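Local coordinates for phospholyase (Arthrobacter aurescens, PDB 5G4I), which acts as a pyridoxal-phosphate-dependent phospholyase, probably on phosphoethanolamine, although it belongs to the class III transaminase family, at the interface of chains A and B. Residues are numbered along the deposited sequence; one frame, centred on the assembly and turned at random. Chains: chain A/B, Phospholyase.

Contact 1: the interface of chains A and B. Residues chain A 34-35, 39, 41, 49, 61-62, 400; chain B 87, 91-92.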
ATOM      1  N   PHE A  34     -13.644  14.496 -10.630  1.00 14.12           N
ATOM      2  CA  PHE A  34     -13.843  15.932 -10.580  1.00 13.42           C
ATOM      3  C   PHE A  34     -14.735  16.476 -11.676  1.00 14.01           C
ATOM      4  O   PHE A  34     -14.817  15.897 -12.768  1.00 14.68           O
ATOM      5  CB  PHE A  34     -12.465  16.706 -10.692  1.00 15.40           C
ATOM      6  CG  PHE A  34     -11.495  16.526  -9.518  1.00 18.09           C
ATOM      7  CD1 PHE A  34     -11.888  16.324  -8.210  1.00 24.05           C
ATOM      8  CD2 PHE A  34     -10.151  16.489  -9.805  1.00 18.61           C
ATOM      9  CE1 PHE A  34     -10.918  16.135  -7.160  1.00 24.60           C
ATOM     10  CE2 PHE A  34      -9.189  16.416  -8.735  1.00 18.13           C
ATOM     11  CZ  PHE A  34      -9.566  16.194  -7.449  1.00 20.23           C
ATOM     12  N   TYR A  35     -15.420  17.579 -11.335  1.00 14.94           N
ATOM     13  CA  TYR A  35     -16.212  18.455 -12.293  1.00 15.14           C
ATOM     14  C   TYR A  35     -17.587  17.897 -12.695  1.00 18.71           C
ATOM     15  O   TYR A  35     -17.869  16.700 -12.581  1.00 18.10           O
ATOM     16  CB  TYR A  35     -15.435  18.816 -13.551  1.00 16.11           C
ATOM     17  CG  TYR A  35     -14.105  19.571 -13.306  1.00 15.28           C
ATOM     18  CD1 TYR A  35     -14.111  20.885 -12.790  1.00 15.56           C
ATOM     19  CD2 TYR A  35     -12.890  18.983 -13.542  1.00 14.46           C
ATOM     20  CE1 TYR A  35     -12.895  21.588 -12.538  1.00 16.14           C
ATOM     21  CE2 TYR A  35     -11.690  19.637 -13.276  1.00 15.37           C
ATOM     22  CZ  TYR A  35     -11.704  20.944 -12.790  1.00 15.94           C
ATOM     23  OH  TYR A  35     -10.509  21.644 -12.513  1.00 15.88           O
ATOM     24  N   LEU A  39     -13.344  15.099 -16.824  1.00 16.54           N
ATOM     25  CA  LEU A  39     -12.344  15.453 -17.806  1.00 16.91           C
ATOM     26  C   LEU A  39     -11.421  14.253 -18.091  1.00 16.59           C
ATOM     27  O   LEU A  39     -10.909  13.679 -17.083  1.00 17.41           O
ATOM     28  CB  LEU A  39     -11.381  16.611 -17.337  1.00 21.96           C
ATOM     29  CG  LEU A  39     -11.807  18.047 -17.409  1.00 28.11           C
ATOM     30  CD1 LEU A  39     -10.541  18.822 -16.959  1.00 25.44           C
ATOM     31  CD2 LEU A  39     -12.260  18.424 -18.834  1.00 26.51           C
ATOM     32  N   LEU A  41      -7.898  13.311 -19.271  1.00 13.75           N
ATOM     33  CA  LEU A  41      -6.574  13.899 -19.491  1.00 14.53           C
ATOM     34  C   LEU A  41      -5.641  12.902 -20.071  1.00 14.90           C
ATOM     35  O   LEU A  41      -5.392  11.856 -19.467  1.00 15.80           O
ATOM     36  CB  LEU A  41      -6.048  14.513 -18.148  1.00 13.94           C
ATOM     37  CG  LEU A  41      -6.830  15.687 -17.593  1.00 14.82           C
ATOM     38  CD1 LEU A  41      -6.150  16.242 -16.351  1.00 16.13           C
ATOM     39  CD2 LEU A  41      -6.980  16.826 -18.609  1.00 16.92           C
ATOM     40  N   LEU A  49      -1.315  20.311 -19.077  1.00 12.91           N
ATOM     41  CA  LEU A  49      -2.098  19.097 -19.339  1.00 12.57           C
ATOM     42  C   LEU A  49      -3.014  19.258 -20.533  1.00 14.21           C
ATOM     43  O   LEU A  49      -3.543  20.342 -20.707  1.00 13.69           O
ATOM     44  CB  LEU A  49      -2.938  18.730 -18.134  1.00 13.52           C
ATOM     45  CG  LEU A  49      -2.173  18.168 -16.911  1.00 12.60           C
ATOM     46  CD1 LEU A  49      -2.952  18.384 -15.614  1.00 13.99           C
ATOM     47  CD2 LEU A  49      -1.777  16.697 -17.183  1.00 13.28           C
ATOM     48  N   TYR A  61      -3.237  22.386  -9.229  1.00 11.26           N
ATOM     49  CA  TYR A  61      -3.810  21.447  -8.250  1.00 12.59           C
ATOM     50  C   TYR A  61      -2.973  20.249  -7.835  1.00 12.72           C
ATOM     51  O   TYR A  61      -3.034  19.829  -6.671  1.00 13.84           O
ATOM     52  CB  TYR A  61      -5.249  20.950  -8.764  1.00 14.25           C
ATOM     53  CG  TYR A  61      -5.868  19.849  -7.905  1.00 17.07           C
ATOM     54  CD1 TYR A  61      -6.309  20.126  -6.674  1.00 22.22           C
ATOM     55  CD2 TYR A  61      -5.713  18.540  -8.295  1.00 22.10           C
ATOM     56  CE1 TYR A  61      -6.734  19.082  -5.836  1.00 20.28           C
ATOM     57  CE2 TYR A  61      -6.108  17.506  -7.467  1.00 25.96           C
ATOM     58  CZ  TYR A  61      -6.634  17.851  -6.300  1.00 20.97           C
ATOM     59  OH  TYR A  61      -6.997  16.754  -5.496  1.00 37.40           O
ATOM     60  N   ASN A  62      -2.307  19.584  -8.784  1.00 10.77           N
ATOM     61  CA  ASN A  62      -1.738  18.240  -8.507  1.00 11.46           C
ATOM     62  C   ASN A  62      -0.378  18.281  -7.826  1.00 10.72           C
ATOM     63  O   ASN A  62       0.583  18.811  -8.377  1.00 12.37           O
ATOM     64  CB  ASN A  62      -1.670  17.398  -9.782  1.00 11.88           C
ATOM     65  CG  ASN A  62      -3.087  16.982 -10.232  1.00 15.72           C
ATOM     66  OD1 ASN A  62      -3.766  16.176  -9.571  1.00 15.99           O
ATOM     67  ND2 ASN A  62      -3.613  17.719 -11.243  1.00 15.32           N
ATOM     68  N   LEU A 400      -6.710  24.465 -13.707  1.00 12.85           N
ATOM     69  CA  LEU A 400      -7.246  23.441 -12.795  1.00 12.46           C
ATOM     70  C   LEU A 400      -6.977  23.807 -11.327  1.00 12.33           C
ATOM     71  O   LEU A 400      -5.817  23.905 -10.936  1.00 13.21           O
ATOM     72  CB  LEU A 400      -6.617  22.033 -13.107  1.00 14.15           C
ATOM     73  CG  LEU A 400      -6.731  21.573 -14.546  1.00 15.20           C
ATOM     74  CD1 LEU A 400      -5.991  20.222 -14.702  1.00 18.21           C
ATOM     75  CD2 LEU A 400      -8.176  21.521 -14.991  1.00 16.61           C
TER
ATOM     76  N   LEU B  87      -1.565  10.476 -13.688  1.00 13.34           N
ATOM     77  CA  LEU B  87      -2.425  11.024 -12.604  1.00 13.74           C
ATOM     78  C   LEU B  87      -3.427  10.034 -12.029  1.00 14.08           C
ATOM     79  O   LEU B  87      -3.851   9.040 -12.651  1.00 16.36           O
ATOM     80  CB  LEU B  87      -3.189  12.200 -13.222  1.00 14.97           C
ATOM     81  CG  LEU B  87      -2.397  13.508 -13.363  1.00 16.13           C
ATOM     82  CD1 LEU B  87      -3.193  14.553 -14.166  1.00 16.91           C
ATOM     83  CD2 LEU B  87      -2.024  14.100 -11.978  1.00 18.37           C
ATOM     84  N   TYR B  91      -9.440  12.043 -12.576  1.00 12.41           N
ATOM     85  CA  TYR B  91      -9.563  12.393 -14.022  1.00 12.35           C
ATOM     86  C   TYR B  91      -9.721  11.110 -14.843  1.00 13.02           C
ATOM     87  O   TYR B  91      -9.036  10.117 -14.565  1.00 13.86           O
ATOM     88  CB  TYR B  91      -8.347  13.156 -14.512  1.00 13.61           C
ATOM     89  CG  TYR B  91      -7.990  14.403 -13.744  1.00 14.41           C
ATOM     90  CD1 TYR B  91      -8.728  15.612 -13.835  1.00 13.45           C
ATOM     91  CD2 TYR B  91      -6.891  14.407 -12.878  1.00 16.56           C
ATOM     92  CE1 TYR B  91      -8.387  16.783 -13.085  1.00 14.47           C
ATOM     93  CE2 TYR B  91      -6.493  15.552 -12.184  1.00 15.03           C
ATOM     94  CZ  TYR B  91      -7.215  16.757 -12.263  1.00 13.96           C
ATOM     95  OH  TYR B  91      -6.892  17.864 -11.512  1.00 15.17           O
ATOM     96  N   LEU B  92     -10.582  11.085 -15.867  1.00 13.25           N
ATOM     97  CA  LEU B  92     -10.654   9.916 -16.710  1.00 13.13           C
ATOM     98  C   LEU B  92      -9.366   9.691 -17.499  1.00 12.39           C
ATOM     99  O   LEU B  92      -8.662  10.666 -17.901  1.00 13.71           O
ATOM    100  CB  LEU B  92     -11.804  10.094 -17.780  1.00 14.31           C
ATOM    101  CG  LEU B  92     -13.225  10.098 -17.238  1.00 16.07           C
ATOM    102  CD1 LEU B  92     -14.170  10.469 -18.410  1.00 17.33           C
ATOM    103  CD2 LEU B  92     -13.628   8.727 -16.655  1.00 17.58           C
TER
HETATM  104  O   HOH W   1      -8.799  19.757 -11.079  1.00 16.53           O
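B:Tyr91 pushes its phenol ring into a pocket of A:Phe34, A:Leu41, A:Tyr61, A:Asn62 and A:Leu400, so that one subunit of this class III dimer plugs into the other and 116 Å² of the tyrosine is hidden. Its CG lies anti to its own carbonyl carbon (chi1 -55°), the rotamer with which the ring reaches into chain A. A flat ring with a polar tip suits a socket that is greasy along its walls and polar at its end. Methyl CD1 of A:Leu41 sits over one face, 3.7 Å from the centroid of the B:Tyr91 ring and displaced from its centre. A:Phe34 presents its edge, the two planes standing 79° apart, with CD2 3.7 Å from B:Tyr91 CE1. At the tip, the amide ND2 of A:Asn62 donates to the phenol OH of B:Tyr91 over 3.3 Å in a nearly straight bond (163° at H). A water 2.7 Å from that OH joins it to the phenol of A:Tyr35. A phenylalanine here would probably leave the A:Asn62 amide and the bridging water without their phenol partner. In the second shell, B:Leu87 lays CD2 against the A:Asn62 amide carbon CG at 3.5 Å and meets A:Leu49 tip to tip. The backbone beside the tyrosine is pinned as well: B:Leu92 N donates to A:Leu39 O at 2.9 Å, and A:Leu41 N returns a bond to B:Leu92 O at 3.1 Å.

Contact 2: the interface of chains A and B. Residues chain A 78, 82, 287-288, 315, 318; chain B 78, 82, 287-288, 315, 318.
A:Ile78 and B:Leu82 meet where helix 72-82 of each subunit packs against its twin near the two-fold axis of this class III transaminase-type dimer. From the branch point of A:Ile78, CB already touches methyl CD1 of B:Leu82 at 4.1 Å. CG2, anti to the backbone N, presses on the same methyl at 3.8 Å and reaches B:Ile78 CG2 across the axis. CD1, at the end of the other branch, closes on B:Leu82 CD1 from 3.9 Å, so both arms of the beta-branched residue straddle one leucine methyl. B:Ile78 holds A:Leu82 in the same way, the side chains running roughly perpendicular.

Beside this apolar patch the imidazoles of A:His287 and B:His287 meet edge-to-face, their planes 80° apart. With second torsions of 77° in A and -101° in B, the rings are modelled about half a turn apart, a difference that may reflect only the assignment of carbon and nitrogen positions. A:Pro288 and B:Pro288 each lay CD over one face of the histidine of their own chain, and that rigid CH2 also touches the partner imidazole. The hydroxyls OG of A:Ser318 and B:Ser318 lie in plane at the ring edges; in chain A, as modelled, OG takes a weak bond from A:His287 NE2. Asparagine suits the position just before helix 316-331: OD1 of A:Asn315 accepts from A:Ser318 N at 2.8 Å, an N-terminal capping bond that holds the backbone carrying the hydroxyl.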
ATOM      1  N   ILE A  78      13.816   5.170 -13.714  1.00 12.29           N
ATOM      2  CA  ILE A  78      12.975   3.996 -13.558  1.00 11.67           C
ATOM      3  C   ILE A  78      13.229   2.906 -14.634  1.00 11.97           C
ATOM      4  O   ILE A  78      13.429   1.715 -14.363  1.00 12.63           O
ATOM      5  CB  ILE A  78      11.460   4.424 -13.535  1.00 12.23           C
ATOM      6  CG1 ILE A  78      11.150   5.167 -12.206  1.00 11.41           C
ATOM      7  CG2 ILE A  78      10.535   3.252 -13.777  1.00 11.59           C
ATOM      8  CD1 ILE A  78       9.749   5.881 -12.174  1.00 11.53           C
ATOM      9  N   LEU A  82      14.678  -0.907 -14.448  1.00 10.57           N
ATOM     10  CA  LEU A  82      13.865  -1.999 -14.921  1.00 11.44           C
ATOM     11  C   LEU A  82      14.599  -2.955 -15.932  1.00 12.27           C
ATOM     12  O   LEU A  82      14.164  -4.082 -16.094  1.00 13.28           O
ATOM     13  CB  LEU A  82      12.566  -1.501 -15.595  1.00 10.72           C
ATOM     14  CG  LEU A  82      11.499  -1.004 -14.592  1.00 11.36           C
ATOM     15  CD1 LEU A  82      10.429  -0.116 -15.295  1.00 12.10           C
ATOM     16  CD2 LEU A  82      10.752  -2.180 -13.908  1.00 11.76           C
ATOM     17  N   HIS A 287       4.930   7.349  -8.784  1.00  9.14           N
ATOM     18  CA  HIS A 287       5.268   5.930  -8.442  1.00  9.10           C
ATOM     19  C   HIS A 287       4.677   5.624  -7.058  1.00 10.79           C
ATOM     20  O   HIS A 287       4.733   6.505  -6.132  1.00  9.44           O
ATOM     21  CB  HIS A 287       6.769   5.744  -8.414  1.00  9.10           C
ATOM     22  CG  HIS A 287       7.191   4.297  -8.529  1.00  9.38           C
ATOM     23  ND1 HIS A 287       7.190   3.599  -9.745  1.00 10.83           N
ATOM     24  CD2 HIS A 287       7.543   3.374  -7.596  1.00 10.04           C
ATOM     25  CE1 HIS A 287       7.528   2.345  -9.538  1.00 10.99           C
ATOM     26  NE2 HIS A 287       7.787   2.186  -8.243  1.00 11.53           N
ATOM     27  N   PRO A 288       4.199   4.413  -6.742  1.00  9.78           N
ATOM     28  CA  PRO A 288       3.594   4.176  -5.389  1.00  9.35           C
ATOM     29  C   PRO A 288       4.685   3.975  -4.311  1.00  9.49           C
ATOM     30  O   PRO A 288       5.330   2.935  -4.322  1.00 10.08           O
ATOM     31  CB  PRO A 288       2.715   2.904  -5.637  1.00  9.89           C
ATOM     32  CG  PRO A 288       2.584   2.751  -7.171  1.00 10.25           C
ATOM     33  CD  PRO A 288       3.916   3.282  -7.662  1.00 10.12           C
ATOM     34  N   ASN A 315      12.018  -1.812  -3.068  1.00 10.63           N
ATOM     35  CA  ASN A 315      12.563  -2.443  -4.258  1.00 11.09           C
ATOM     36  C   ASN A 315      13.454  -1.428  -5.025  1.00 11.31           C
ATOM     37  O   ASN A 315      13.337  -0.211  -4.841  1.00 11.01           O
ATOM     38  CB  ASN A 315      11.408  -3.020  -5.131  1.00 11.98           C
ATOM     39  CG  ASN A 315      10.602  -1.946  -5.896  1.00 12.47           C
ATOM     40  OD1 ASN A 315      11.080  -1.314  -6.833  1.00 13.08           O
ATOM     41  ND2 ASN A 315       9.360  -1.729  -5.488  1.00 13.16           N
ATOM     42  N   SER A 318      11.422   1.471  -7.265  1.00  9.74           N
ATOM     43  CA  SER A 318      10.901   2.489  -6.354  1.00  9.91           C
ATOM     44  C   SER A 318      12.020   3.387  -5.782  1.00  9.69           C
ATOM     45  O   SER A 318      11.855   4.617  -5.750  1.00 10.38           O
ATOM     46  CB  SER A 318      10.130   1.824  -5.191  1.00 10.75           C
ATOM     47  OG  SER A 318       8.918   1.217  -5.660  1.00 10.73           O
TER
ATOM     48  N   ILE B  78       5.855   0.601 -19.137  1.00 12.07           N
ATOM     49  CA  ILE B  78       6.032   1.604 -18.062  1.00 10.98           C
ATOM     50  C   ILE B  78       6.625   2.903 -18.541  1.00 12.29           C
ATOM     51  O   ILE B  78       6.123   4.004 -18.289  1.00 11.55           O
ATOM     52  CB  ILE B  78       6.757   0.929 -16.862  1.00 12.64           C
ATOM     53  CG1 ILE B  78       5.887  -0.149 -16.171  1.00 11.05           C
ATOM     54  CG2 ILE B  78       7.271   1.959 -15.920  1.00 11.30           C
ATOM     55  CD1 ILE B  78       6.645  -1.094 -15.141  1.00 12.52           C
ATOM     56  N   LEU B  82       5.137   6.714 -18.630  1.00 11.58           N
ATOM     57  CA  LEU B  82       5.837   7.773 -17.881  1.00 11.82           C
ATOM     58  C   LEU B  82       6.190   9.009 -18.667  1.00 13.53           C
ATOM     59  O   LEU B  82       6.316  10.099 -18.089  1.00 13.67           O
ATOM     60  CB  LEU B  82       7.115   7.210 -17.217  1.00 11.80           C
ATOM     61  CG  LEU B  82       6.941   6.271 -15.992  1.00 12.53           C
ATOM     62  CD1 LEU B  82       8.193   5.503 -15.680  1.00 12.54           C
ATOM     63  CD2 LEU B  82       6.534   7.110 -14.799  1.00 12.82           C
ATOM     64  N   HIS B 287       6.291  -4.103  -9.955  1.00  9.88           N
ATOM     65  CA  HIS B 287       5.633  -2.817  -9.718  1.00 10.37           C
ATOM     66  C   HIS B 287       4.644  -2.993  -8.532  1.00 10.66           C
ATOM     67  O   HIS B 287       3.987  -4.025  -8.419  1.00 10.49           O
ATOM     68  CB  HIS B 287       4.813  -2.383 -10.978  1.00 11.36           C
ATOM     69  CG  HIS B 287       4.595  -0.896 -11.069  1.00 10.42           C
ATOM     70  ND1 HIS B 287       3.436  -0.162 -10.735  1.00 14.12           N
ATOM     71  CD2 HIS B 287       5.499   0.021 -11.439  1.00  8.96           C
ATOM     72  CE1 HIS B 287       3.676   1.135 -10.929  1.00  9.43           C
ATOM     73  NE2 HIS B 287       4.919   1.250 -11.305  1.00 13.74           N
ATOM     74  N   PRO B 288       4.502  -1.952  -7.688  1.00  9.55           N
ATOM     75  CA  PRO B 288       3.583  -2.153  -6.555  1.00 10.45           C
ATOM     76  C   PRO B 288       2.102  -2.029  -7.025  1.00  9.09           C
ATOM     77  O   PRO B 288       1.598  -0.963  -7.242  1.00 10.37           O
ATOM     78  CB  PRO B 288       3.983  -1.030  -5.596  1.00 10.63           C
ATOM     79  CG  PRO B 288       5.328  -0.496  -6.056  1.00 11.17           C
ATOM     80  CD  PRO B 288       5.203  -0.652  -7.574  1.00 11.71           C
ATOM     81  N   ASN B 315      -3.406   4.301 -11.253  1.00 11.09           N
ATOM     82  CA  ASN B 315      -2.716   5.311 -12.075  1.00 11.97           C
ATOM     83  C   ASN B 315      -2.356   4.663 -13.439  1.00 10.97           C
ATOM     84  O   ASN B 315      -2.315   3.424 -13.552  1.00 11.59           O
ATOM     85  CB  ASN B 315      -1.507   5.874 -11.280  1.00 10.40           C
ATOM     86  CG  ASN B 315      -0.343   4.914 -11.182  1.00 12.18           C
ATOM     87  OD1 ASN B 315       0.339   4.633 -12.160  1.00 12.12           O
ATOM     88  ND2 ASN B 315      -0.088   4.370  -9.993  1.00 12.27           N
ATOM     89  N   SER B 318       0.928   2.149 -13.409  1.00 11.22           N
ATOM     90  CA  SER B 318       0.558   0.847 -12.788  1.00 10.53           C
ATOM     91  C   SER B 318      -0.348  -0.001 -13.672  1.00 10.99           C
ATOM     92  O   SER B 318      -0.125  -1.193 -13.856  1.00 11.81           O
ATOM     93  CB  SER B 318      -0.138   1.030 -11.436  1.00 12.00           C
ATOM     94  OG  SER B 318       0.776   1.572 -10.420  1.00 11.07           O
TER

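Contact 3: the interface of chains A and B. Residues chain A 129, 308-310; chain B 147, 150-151.
B:Asn150 reaches across to the segment from A:Phe308 to A:Asn310, which leads directly to A:Thr311. In class III pyridoxal-phosphate enzymes such a threonine serves the cofactor phosphate of the neighbouring subunit, so this contact borders the shared active site.

Direct hydrogen bonds come first. The side-chain amide ND2 of B:Asn150 donates to the backbone carbonyl A:Phe309 O at 3.0 Å, almost straight (167° at H). That oxygen lies in the plane of the asparagine amide, whereas the donor is tilted from the plane of the carbonyl. CG stands between the backbone N and the carbonyl carbon (chi1 59°), which turns the amide toward chain A. Asparagine suits the place, being short and carrying an N-H donor for a peptide oxygen. At the other end of the residue, the extended side chain of A:Arg129, from helix 120-135, brings guanidinium NH1 to B:Asn150 O at 2.9 Å, a weak, bent bond. Arginine suits this role because its long chain lets an N-H donor based on a helix reach the partner's peptide oxygen.

A water makes the next link. It lies 2.8 Å from A:Phe309 O and 2.7 Å from the phenol OH of B:Tyr147, in the plane of the tyrosine ring at its edge. B:Tyr147 belongs to the cofactor pocket of its own chain, and through this water it is tied to the partner's backbone.

Apolar packing is slighter. A:Phe308 sets ring atom CE1 3.8 Å from B:Asn150 CB, its ring inclined 37° to the amide.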
ATOM      1  N   ARG A 129       0.556   1.707  14.420  1.00  8.87           N
ATOM      2  CA  ARG A 129       0.923   0.386  14.964  1.00  9.73           C
ATOM      3  C   ARG A 129       2.170   0.437  15.818  1.00  9.57           C
ATOM      4  O   ARG A 129       2.216  -0.128  16.992  1.00 10.59           O
ATOM      5  CB  ARG A 129       0.965  -0.635  13.799  1.00  9.96           C
ATOM      6  CG  ARG A 129       1.179  -2.122  14.284  1.00 10.39           C
ATOM      7  CD  ARG A 129       1.162  -3.109  13.094  1.00 11.45           C
ATOM      8  NE  ARG A 129       1.495  -4.465  13.612  1.00 10.48           N
ATOM      9  CZ  ARG A 129       2.172  -5.411  12.960  1.00 11.31           C
ATOM     10  NH1 ARG A 129       2.457  -5.292  11.678  1.00 10.47           N
ATOM     11  NH2 ARG A 129       2.504  -6.546  13.575  1.00 12.12           N
ATOM     12  N   PHE A 308       8.415  -7.996  10.770  1.00 13.39           N
ATOM     13  CA  PHE A 308       7.765  -7.033   9.861  1.00 12.60           C
ATOM     14  C   PHE A 308       8.415  -7.053   8.474  1.00 13.26           C
ATOM     15  O   PHE A 308       9.642  -6.886   8.351  1.00 13.67           O
ATOM     16  CB  PHE A 308       7.794  -5.581  10.454  1.00 12.93           C
ATOM     17  CG  PHE A 308       7.124  -4.562   9.532  1.00 13.11           C
ATOM     18  CD1 PHE A 308       5.753  -4.510   9.460  1.00 13.80           C
ATOM     19  CD2 PHE A 308       7.901  -3.770   8.683  1.00 16.35           C
ATOM     20  CE1 PHE A 308       5.131  -3.637   8.518  1.00 15.21           C
ATOM     21  CE2 PHE A 308       7.284  -2.954   7.725  1.00 14.14           C
ATOM     22  CZ  PHE A 308       5.936  -2.913   7.664  1.00 15.13           C
ATOM     23  N   PHE A 309       7.565  -7.114   7.425  1.00 12.51           N
ATOM     24  CA  PHE A 309       8.076  -7.193   6.026  1.00 13.02           C
ATOM     25  C   PHE A 309       6.954  -6.675   5.108  1.00 11.99           C
ATOM     26  O   PHE A 309       5.811  -7.173   5.222  1.00 13.45           O
ATOM     27  CB  PHE A 309       8.551  -8.636   5.665  1.00 13.27           C
ATOM     28  CG  PHE A 309       9.151  -8.793   4.278  1.00 13.82           C
ATOM     29  CD1 PHE A 309      10.309  -8.134   3.908  1.00 15.19           C
ATOM     30  CD2 PHE A 309       8.414  -9.428   3.316  1.00 15.93           C
ATOM     31  CE1 PHE A 309      10.800  -8.179   2.575  1.00 15.23           C
ATOM     32  CE2 PHE A 309       8.940  -9.606   1.975  1.00 16.17           C
ATOM     33  CZ  PHE A 309      10.096  -8.962   1.613  1.00 16.61           C
ATOM     34  N   ASN A 310       7.306  -5.825   4.126  1.00 12.13           N
ATOM     35  CA  ASN A 310       6.466  -5.271   3.071  1.00 11.71           C
ATOM     36  C   ASN A 310       7.168  -5.649   1.763  1.00 12.73           C
ATOM     37  O   ASN A 310       8.261  -5.172   1.496  1.00 12.55           O
ATOM     38  CB  ASN A 310       6.308  -3.783   3.345  1.00 12.38           C
ATOM     39  CG  ASN A 310       5.554  -3.035   2.308  1.00 11.94           C
ATOM     40  OD1 ASN A 310       5.662  -3.331   1.093  1.00 11.93           O
ATOM     41  ND2 ASN A 310       4.777  -2.034   2.737  1.00 11.99           N
TER
ATOM     42  N   TYR B 147      -0.245 -16.512   6.868  1.00 13.39           N
ATOM     43  CA  TYR B 147       0.171 -15.088   6.824  1.00 13.44           C
ATOM     44  C   TYR B 147      -0.436 -14.375   5.623  1.00 11.74           C
ATOM     45  O   TYR B 147      -0.300 -14.810   4.463  1.00 13.95           O
ATOM     46  CB  TYR B 147       1.723 -14.996   6.727  1.00 14.49           C
ATOM     47  CG  TYR B 147       2.197 -13.555   6.583  1.00 15.80           C
ATOM     48  CD1 TYR B 147       2.114 -12.679   7.642  1.00 13.71           C
ATOM     49  CD2 TYR B 147       2.601 -13.045   5.349  1.00 14.16           C
ATOM     50  CE1 TYR B 147       2.509 -11.339   7.545  1.00 13.46           C
ATOM     51  CE2 TYR B 147       3.048 -11.728   5.245  1.00 14.06           C
ATOM     52  CZ  TYR B 147       2.970 -10.872   6.348  1.00 12.38           C
ATOM     53  OH  TYR B 147       3.365  -9.522   6.190  1.00 13.18           O
ATOM     54  N   ASN B 150       0.445  -7.223   6.699  1.00 10.66           N
ATOM     55  CA  ASN B 150       1.211  -6.538   7.737  1.00 10.16           C
ATOM     56  C   ASN B 150       0.546  -5.286   8.368  1.00 10.98           C
ATOM     57  O   ASN B 150       1.230  -4.552   9.155  1.00 11.18           O
ATOM     58  CB  ASN B 150       2.609  -6.173   7.188  1.00 10.46           C
ATOM     59  CG  ASN B 150       2.481  -5.281   5.969  1.00 10.60           C
ATOM     60  OD1 ASN B 150       1.573  -4.442   5.931  1.00 12.72           O
ATOM     61  ND2 ASN B 150       3.367  -5.418   5.023  1.00 11.99           N
ATOM     62  N   THR B 151      -0.749  -5.090   8.163  1.00  9.45           N
ATOM     63  CA  THR B 151      -1.509  -4.042   8.828  1.00  9.69           C
ATOM     64  C   THR B 151      -1.922  -4.448  10.283  1.00 10.08           C
ATOM     65  O   THR B 151      -1.658  -5.636  10.668  1.00 10.30           O
ATOM     66  CB  THR B 151      -2.772  -3.712   8.082  1.00 10.95           C
ATOM     67  OG1 THR B 151      -3.597  -4.909   8.074  1.00 10.18           O
ATOM     68  CG2 THR B 151      -2.549  -3.221   6.599  1.00 12.33           C
TER
HETATM   69  O   HOH W   2       4.406  -9.012   3.705  1.00 19.73           O

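Contact 2, near the two-fold axis, lies about 21 Å from both contact 1 and contact 3, measured between the centres of their C-alpha atoms; contacts 1 and 3 are about 34 Å apart. They share no residue, yet the chain joins them: helix 72-82 of contact 2 leads to the segment 87-92 of contact 1, and residues 308-310 of contact 3 run on to A:Asn315 and helix 316-331 of contact 2. Contacts 1 and 3 each occur twice, with the chains exchanged, whereas contact 2 maps onto itself. Contact 3, with B:Tyr147 and neighbouring A:Thr311, is likely to link dimer assembly to the cofactor site.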